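Local structure of transcriptional regulator, IclR family (Alicyclobacillus acidocaldarius subsp. acidocaldarius, 5TJJ) at residues G143-R148 against A206-V211; G147-A152 against G192-H197. The protein probably binds DNA as a transcription factor of the IclR family, pairing a helix-turn-helix domain with a GAF-like C-terminal domain. All coordinates share one frame; numbering follows the deposited sequence.

Interaction 1 (G143-R148 against A206-V211); sequences GAAFGR and AVAVPV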
ATOM      1  N   GLY A 143      -6.872 -31.128   1.043  1.00 44.04           N
ATOM      2  CA  GLY A 143      -7.695 -31.498   2.193  1.00 43.19           C
ATOM      3  C   GLY A 143      -8.890 -30.583   2.395  1.00 42.02           C
ATOM      4  O   GLY A 143      -8.737 -29.373   2.608  1.00 41.21           O
ATOM      5  N   ALA A 144     -10.086 -31.152   2.288  1.00 42.48           N
ATOM      6  CA  ALA A 144     -11.326 -30.509   2.762  1.00 43.26           C
ATOM      7  C   ALA A 144     -11.691 -29.236   1.950  1.00 42.39           C
ATOM      8  O   ALA A 144     -11.114 -29.003   0.882  1.00 43.77           O
ATOM      9  CB  ALA A 144     -11.226 -30.227   4.273  1.00 43.34           C
ATOM     10  N   ALA A 145     -12.639 -28.435   2.443  1.00 40.80           N
ATOM     11  CA  ALA A 145     -13.146 -27.272   1.709  1.00 39.52           C
ATOM     12  C   ALA A 145     -12.063 -26.281   1.288  1.00 39.45           C
ATOM     13  O   ALA A 145     -12.044 -25.809   0.128  1.00 37.82           O
ATOM     14  CB  ALA A 145     -14.225 -26.556   2.512  1.00 38.97           C
ATOM     15  N   PHE A 146     -11.165 -25.976   2.219  1.00 39.94           N
ATOM     16  CA  PHE A 146     -10.121 -24.996   1.946  1.00 42.25           C
ATOM     17  C   PHE A 146      -9.071 -25.476   0.939  1.00 42.76           C
ATOM     18  O   PHE A 146      -8.543 -24.648   0.184  1.00 43.54           O
ATOM     19  CB  PHE A 146      -9.467 -24.431   3.218  1.00 44.18           C
ATOM     20  CG  PHE A 146      -8.857 -25.448   4.106  1.00 46.34           C
ATOM     21  CD1 PHE A 146      -7.619 -25.995   3.811  1.00 49.23           C
ATOM     22  CD2 PHE A 146      -9.510 -25.847   5.270  1.00 49.86           C
ATOM     23  CE1 PHE A 146      -7.047 -26.944   4.650  1.00 50.19           C
ATOM     24  CE2 PHE A 146      -8.937 -26.787   6.111  1.00 51.46           C
ATOM     25  CZ  PHE A 146      -7.699 -27.325   5.806  1.00 50.28           C
ATOM     26  N   GLY A 147      -8.770 -26.778   0.942  1.00 41.80           N
ATOM     27  CA  GLY A 147      -7.912 -27.378  -0.058  1.00 42.23           C
ATOM     28  C   GLY A 147      -8.462 -27.182  -1.471  1.00 43.03           C
ATOM     29  O   GLY A 147      -7.795 -26.632  -2.352  1.00 42.83           O
ATOM     30  N   ARG A 148      -9.707 -27.597  -1.665  1.00 43.30           N
ATOM     31  CA  ARG A 148     -10.398 -27.405  -2.932  1.00 43.61           C
ATOM     32  C   ARG A 148     -10.463 -25.948  -3.432  1.00 43.03           C
ATOM     33  O   ARG A 148     -10.538 -25.718  -4.648  1.00 44.11           O
ATOM     34  CB  ARG A 148     -11.829 -27.924  -2.812  1.00 44.67           C
ATOM     35  CG  ARG A 148     -11.930 -29.425  -2.685  1.00 44.56           C
ATOM     36  CD  ARG A 148     -13.310 -29.915  -3.088  1.00 46.14           C
ATOM     37  NE  ARG A 148     -14.245 -29.853  -1.979  1.00 46.45           N
ATOM     38  CZ  ARG A 148     -14.256 -30.687  -0.949  1.00 46.59           C
ATOM     39  NH1 ARG A 148     -13.385 -31.694  -0.864  1.00 47.37           N
ATOM     40  NH2 ARG A 148     -15.161 -30.514  -0.006  1.00 48.04           N
ATOM     41  N   ALA A 206     -16.875 -27.446   7.148  1.00 41.23           N
ATOM     42  CA  ALA A 206     -16.093 -26.303   6.650  1.00 37.82           C
ATOM     43  C   ALA A 206     -16.759 -25.697   5.420  1.00 35.30           C
ATOM     44  O   ALA A 206     -17.257 -26.400   4.568  1.00 36.01           O
ATOM     45  CB  ALA A 206     -14.665 -26.716   6.346  1.00 36.27           C
ATOM     46  N   VAL A 207     -16.772 -24.381   5.382  1.00 35.05           N
ATOM     47  CA  VAL A 207     -17.193 -23.572   4.256  1.00 34.42           C
ATOM     48  C   VAL A 207     -16.015 -22.645   3.978  1.00 34.00           C
ATOM     49  O   VAL A 207     -15.498 -22.003   4.910  1.00 32.67           O
ATOM     50  CB  VAL A 207     -18.393 -22.720   4.651  1.00 36.02           C
ATOM     51  CG1 VAL A 207     -18.877 -21.902   3.470  1.00 37.74           C
ATOM     52  CG2 VAL A 207     -19.492 -23.603   5.226  1.00 37.39           C
ATOM     53  N   ALA A 208     -15.621 -22.556   2.705  1.00 33.92           N
ATOM     54  CA  ALA A 208     -14.424 -21.866   2.316  1.00 32.82           C
ATOM     55  C   ALA A 208     -14.598 -21.084   1.030  1.00 33.77           C
ATOM     56  O   ALA A 208     -15.343 -21.457   0.147  1.00 34.43           O
ATOM     57  CB  ALA A 208     -13.319 -22.869   2.146  1.00 33.24           C
ATOM     58  N   VAL A 209     -13.852 -20.007   0.918  1.00 34.76           N
ATOM     59  CA  VAL A 209     -13.917 -19.139  -0.229  1.00 35.53           C
ATOM     60  C   VAL A 209     -12.512 -18.673  -0.527  1.00 33.48           C
ATOM     61  O   VAL A 209     -11.761 -18.380   0.401  1.00 33.18           O
ATOM     62  CB  VAL A 209     -14.827 -17.931   0.067  1.00 37.28           C
ATOM     63  CG1 VAL A 209     -14.795 -16.902  -1.075  1.00 38.95           C
ATOM     64  CG2 VAL A 209     -16.233 -18.422   0.247  1.00 37.70           C
ATOM     65  N   PRO A 210     -12.154 -18.602  -1.810  1.00 32.63           N
ATOM     66  CA  PRO A 210     -10.809 -18.179  -2.200  1.00 33.17           C
ATOM     67  C   PRO A 210     -10.607 -16.665  -2.126  1.00 34.88           C
ATOM     68  O   PRO A 210     -11.573 -15.920  -2.298  1.00 34.87           O
ATOM     69  CB  PRO A 210     -10.711 -18.643  -3.646  1.00 34.00           C
ATOM     70  CG  PRO A 210     -12.113 -18.633  -4.143  1.00 33.83           C
ATOM     71  CD  PRO A 210     -12.937 -19.071  -2.967  1.00 33.14           C
ATOM     72  N   VAL A 211      -9.363 -16.232  -1.854  1.00 35.40           N
ATOM     73  CA  VAL A 211      -8.965 -14.812  -2.004  1.00 35.45           C
ATOM     74  C   VAL A 211      -8.004 -14.737  -3.179  1.00 36.67           C
ATOM     75  O   VAL A 211      -7.003 -15.450  -3.189  1.00 37.50           O
ATOM     76  CB  VAL A 211      -8.277 -14.266  -0.722  1.00 34.71           C
ATOM     77  CG1 VAL A 211      -7.746 -12.852  -0.887  1.00 34.71           C
ATOM     78  CG2 VAL A 211      -9.238 -14.319   0.432  1.00 34.14           C
TER
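Helix 144-151 packs on one face of the antiparallel sheet through small residues: Ala-145 and Phe-146, in its first turn, rest on Ala-206 and Ala-208 of strand 204-212. The axes of the two short segments run nearly the same way, 17° apart, and approach to 7.0 Å. So close a fit is possible because the meeting side chains are mostly single methyl groups. Ala-145 points its CB at the strand, where it touches two alanines, 3.9 Å from Ala-206 CB and 3.8 Å from Ala-208 CB. The same methyl lies 3.7 Å from the carbonyl atom Ala-206 O. Ala-208 answers from the strand, its CB pressing on the helix backbone at the peptide that joins the two helical residues, 3.7 Å from Ala-145 C and 3.8 Å from Phe-146 N. Phe-146 adds its CB, 4.3 Å from Ala-208 CB. Its chi1 of 58° sets CG between the backbone N and the carbonyl carbon, and one face of the ring lies against Gly-143 O, just before the helix, offset toward the rim. The contact is therefore apolar and buried, made of methyls and backbone. Around it, the Phe-146 ring meets that of Phe-139, and Ala-208 also touches Val-221 of strand 218-227. Val-207 and Val-209 point away from helix 144-151, to the other face of the sheet, where helix 233-253 packs on them through Val-240, Leu-243 and Ala-247, leaving strand 204-212 between two helices.

Interaction 2 (G147-A152 against G192-H197); sequences GRCFLA and GYAVSH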
ATOM      1  N   GLY A 147      -8.770 -26.778   0.942  1.00 41.80           N
ATOM      2  CA  GLY A 147      -7.912 -27.378  -0.058  1.00 42.23           C
ATOM      3  C   GLY A 147      -8.462 -27.182  -1.471  1.00 43.03           C
ATOM      4  O   GLY A 147      -7.795 -26.632  -2.352  1.00 42.83           O
ATOM      5  N   ARG A 148      -9.707 -27.597  -1.665  1.00 43.30           N
ATOM      6  CA  ARG A 148     -10.398 -27.405  -2.932  1.00 43.61           C
ATOM      7  C   ARG A 148     -10.463 -25.948  -3.432  1.00 43.03           C
ATOM      8  O   ARG A 148     -10.538 -25.718  -4.648  1.00 44.11           O
ATOM      9  CB  ARG A 148     -11.829 -27.924  -2.812  1.00 44.67           C
ATOM     10  CG  ARG A 148     -11.930 -29.425  -2.685  1.00 44.56           C
ATOM     11  CD  ARG A 148     -13.310 -29.915  -3.088  1.00 46.14           C
ATOM     12  NE  ARG A 148     -14.245 -29.853  -1.979  1.00 46.45           N
ATOM     13  CZ  ARG A 148     -14.256 -30.687  -0.949  1.00 46.59           C
ATOM     14  NH1 ARG A 148     -13.385 -31.694  -0.864  1.00 47.37           N
ATOM     15  NH2 ARG A 148     -15.161 -30.514  -0.006  1.00 48.04           N
ATOM     16  N   CYS A 149     -10.483 -24.976  -2.518  1.00 40.66           N
ATOM     17  CA  CYS A 149     -10.455 -23.588  -2.951  1.00 41.40           C
ATOM     18  C   CYS A 149      -9.129 -23.163  -3.536  1.00 41.71           C
ATOM     19  O   CYS A 149      -9.129 -22.295  -4.383  1.00 44.19           O
ATOM     20  CB  CYS A 149     -10.825 -22.619  -1.845  1.00 41.93           C
ATOM     21  SG  CYS A 149     -12.565 -22.638  -1.444  1.00 41.35           S
ATOM     22  N   PHE A 150      -8.012 -23.740  -3.081  1.00 41.10           N
ATOM     23  CA  PHE A 150      -6.697 -23.471  -3.697  1.00 40.68           C
ATOM     24  C   PHE A 150      -6.618 -24.216  -5.031  1.00 41.69           C
ATOM     25  O   PHE A 150      -6.391 -23.597  -6.077  1.00 45.26           O
ATOM     26  CB  PHE A 150      -5.533 -23.896  -2.796  1.00 39.86           C
ATOM     27  CG  PHE A 150      -5.359 -23.072  -1.536  1.00 38.94           C
ATOM     28  CD1 PHE A 150      -4.795 -21.819  -1.577  1.00 39.18           C
ATOM     29  CD2 PHE A 150      -5.693 -23.598  -0.288  1.00 39.96           C
ATOM     30  CE1 PHE A 150      -4.596 -21.071  -0.415  1.00 39.69           C
ATOM     31  CE2 PHE A 150      -5.492 -22.859   0.885  1.00 40.47           C
ATOM     32  CZ  PHE A 150      -4.950 -21.592   0.820  1.00 39.95           C
ATOM     33  N   LEU A 151      -6.862 -25.523  -4.997  1.00 41.47           N
ATOM     34  CA  LEU A 151      -6.681 -26.382  -6.167  1.00 42.00           C
ATOM     35  C   LEU A 151      -7.560 -26.070  -7.367  1.00 41.29           C
ATOM     36  O   LEU A 151      -7.094 -26.094  -8.491  1.00 40.50           O
ATOM     37  CB  LEU A 151      -6.909 -27.837  -5.816  1.00 43.80           C
ATOM     38  CG  LEU A 151      -5.712 -28.680  -5.418  1.00 45.67           C
ATOM     39  CD1 LEU A 151      -6.183 -30.121  -5.283  1.00 47.01           C
ATOM     40  CD2 LEU A 151      -4.616 -28.601  -6.464  1.00 47.73           C
ATOM     41  N   ALA A 152      -8.825 -25.768  -7.130  1.00 40.38           N
ATOM     42  CA  ALA A 152      -9.756 -25.540  -8.208  1.00 40.22           C
ATOM     43  C   ALA A 152      -9.296 -24.433  -9.169  1.00 40.78           C
ATOM     44  O   ALA A 152      -9.715 -24.395 -10.359  1.00 42.75           O
ATOM     45  CB  ALA A 152     -11.126 -25.213  -7.637  1.00 40.30           C
ATOM     46  N   GLY A 192     -17.532 -20.634  -6.757  1.00 41.68           N
ATOM     47  CA  GLY A 192     -16.786 -19.691  -5.926  1.00 38.79           C
ATOM     48  C   GLY A 192     -16.680 -20.010  -4.431  1.00 36.70           C
ATOM     49  O   GLY A 192     -16.260 -19.140  -3.666  1.00 35.35           O
ATOM     50  N   TYR A 193     -17.060 -21.226  -4.009  1.00 35.65           N
ATOM     51  CA  TYR A 193     -16.915 -21.649  -2.613  1.00 33.94           C
ATOM     52  C   TYR A 193     -16.888 -23.148  -2.532  1.00 33.77           C
ATOM     53  O   TYR A 193     -17.157 -23.785  -3.520  1.00 34.33           O
ATOM     54  CB  TYR A 193     -18.055 -21.093  -1.751  1.00 34.77           C
ATOM     55  CG  TYR A 193     -19.438 -21.672  -2.022  1.00 36.72           C
ATOM     56  CD1 TYR A 193     -20.306 -21.084  -2.930  1.00 38.21           C
ATOM     57  CD2 TYR A 193     -19.868 -22.812  -1.345  1.00 37.35           C
ATOM     58  CE1 TYR A 193     -21.567 -21.636  -3.170  1.00 40.75           C
ATOM     59  CE2 TYR A 193     -21.103 -23.361  -1.575  1.00 39.14           C
ATOM     60  CZ  TYR A 193     -21.945 -22.777  -2.485  1.00 41.24           C
ATOM     61  OH  TYR A 193     -23.170 -23.342  -2.665  1.00 44.78           O
ATOM     62  N   ALA A 194     -16.521 -23.705  -1.377  1.00 33.31           N
ATOM     63  CA  ALA A 194     -16.547 -25.182  -1.145  1.00 34.33           C
ATOM     64  C   ALA A 194     -17.121 -25.500   0.205  1.00 34.12           C
ATOM     65  O   ALA A 194     -17.104 -24.659   1.080  1.00 34.67           O
ATOM     66  CB  ALA A 194     -15.157 -25.797  -1.249  1.00 34.51           C
ATOM     67  N   VAL A 195     -17.648 -26.707   0.362  1.00 35.72           N
ATOM     68  CA  VAL A 195     -18.197 -27.164   1.628  1.00 36.69           C
ATOM     69  C   VAL A 195     -17.723 -28.586   1.834  1.00 38.07           C
ATOM     70  O   VAL A 195     -17.758 -29.372   0.918  1.00 39.62           O
ATOM     71  CB  VAL A 195     -19.738 -27.119   1.648  1.00 39.10           C
ATOM     72  CG1 VAL A 195     -20.302 -27.609   2.983  1.00 39.87           C
ATOM     73  CG2 VAL A 195     -20.234 -25.706   1.366  1.00 39.89           C
ATOM     74  N   SER A 196     -17.284 -28.911   3.040  1.00 38.33           N
ATOM     75  CA  SER A 196     -16.877 -30.256   3.372  1.00 40.44           C
ATOM     76  C   SER A 196     -17.522 -30.627   4.686  1.00 41.85           C
ATOM     77  O   SER A 196     -17.673 -29.766   5.559  1.00 40.84           O
ATOM     78  CB  SER A 196     -15.353 -30.355   3.465  1.00 41.01           C
ATOM     79  OG  SER A 196     -14.814 -29.631   4.553  1.00 42.37           O
ATOM     80  N   HIS A 197     -17.914 -31.897   4.813  1.00 44.56           N
ATOM     81  CA  HIS A 197     -18.566 -32.433   6.020  1.00 44.72           C
ATOM     82  C   HIS A 197     -17.774 -33.629   6.532  1.00 45.01           C
ATOM     83  O   HIS A 197     -17.911 -34.752   6.058  1.00 45.45           O
ATOM     84  CB  HIS A 197     -20.014 -32.866   5.735  1.00 47.13           C
ATOM     85  CG  HIS A 197     -20.916 -31.745   5.309  1.00 47.15           C
ATOM     86  ND1 HIS A 197     -21.183 -30.653   6.109  1.00 44.86           N
ATOM     87  CD2 HIS A 197     -21.629 -31.563   4.169  1.00 47.32           C
ATOM     88  CE1 HIS A 197     -22.008 -29.842   5.476  1.00 45.38           C
ATOM     89  NE2 HIS A 197     -22.300 -30.373   4.300  1.00 46.76           N
TER
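Arg-148 and Cys-149 reach from helix 144-151 to strand 194-197 in two unlike ways, one a directed polar grip, the other plain apolar contact. In the tighter half, Arg-148 sends NH2 to the carbonyl of Val-195, making a hydrogen bond of 3.0 Å from Arg-148 NH2 to Val-195 O. It is a bent bond, with 133° at the hydrogen; the oxygen lies near the guanidinium plane, but the donor stands above the carbonyl plane. A bend at chi3 (-86°) turns NE out of the line of the chain. Arg-148 NH2 also lies 3.5 Å from Ser-196 CB, set obliquely to the guanidinium. NH1 of the same group makes a salt bridge to Glu-199, so the guanidinium has two polar partners, Val-195 O and Glu-199. An alanine here would probably leave Glu-199 without this cationic mate and Val-195 O without the bond from NH2. The other half is looser: Cys-149 SG, set beside the backbone N (chi1 -73°), lies 4.1 Å from Ala-194 CB, and the side chain also packs on Ala-208 and Pro-210 of the adjacent strand. Tyr-193 and Val-195 direct their side chains away from the helix, both partly exposed, and His-197, on the same side, is exposed. The segment axes are 8.7 Å apart at their closest. Ser-196, by contrast, has its CB directed at the helix, and its OG takes a weak hydrogen bond from Ala-145 N. Ala-194 and Ser-196 are backbone-paired with strand 204-212, whereas Val-195 O is met by the arginine. Within this chain, then, a helix covers the outermost strand of an antiparallel sheet and an arginine reaches its backbone, in a GAF-like domain of the IclR C-terminal type.

In the fold
Interactions 1 and 2 draw on overlapping parts of one helix, 144-151, set against two neighbouring strands of the same sheet; their segments share Gly-147 and Arg-148, of which Arg-148 makes contact in interaction 2 alone. Their centres are about 4 Å apart. The strands, consecutive in the chain, are joined across the contacts by probable backbone hydrogen bonds, 2.9 Å from Ala-206 N to Ser-196 O and 3.0 Å from Ala-194 N to Ala-208 O. Interaction 1 meets strand 204-212 through methyls; interaction 2 meets the outermost strand through an arginine and a cysteine. Both belong to the C-terminal part of the protein, apart in sequence from the helix-turn-helix that probably binds DNA.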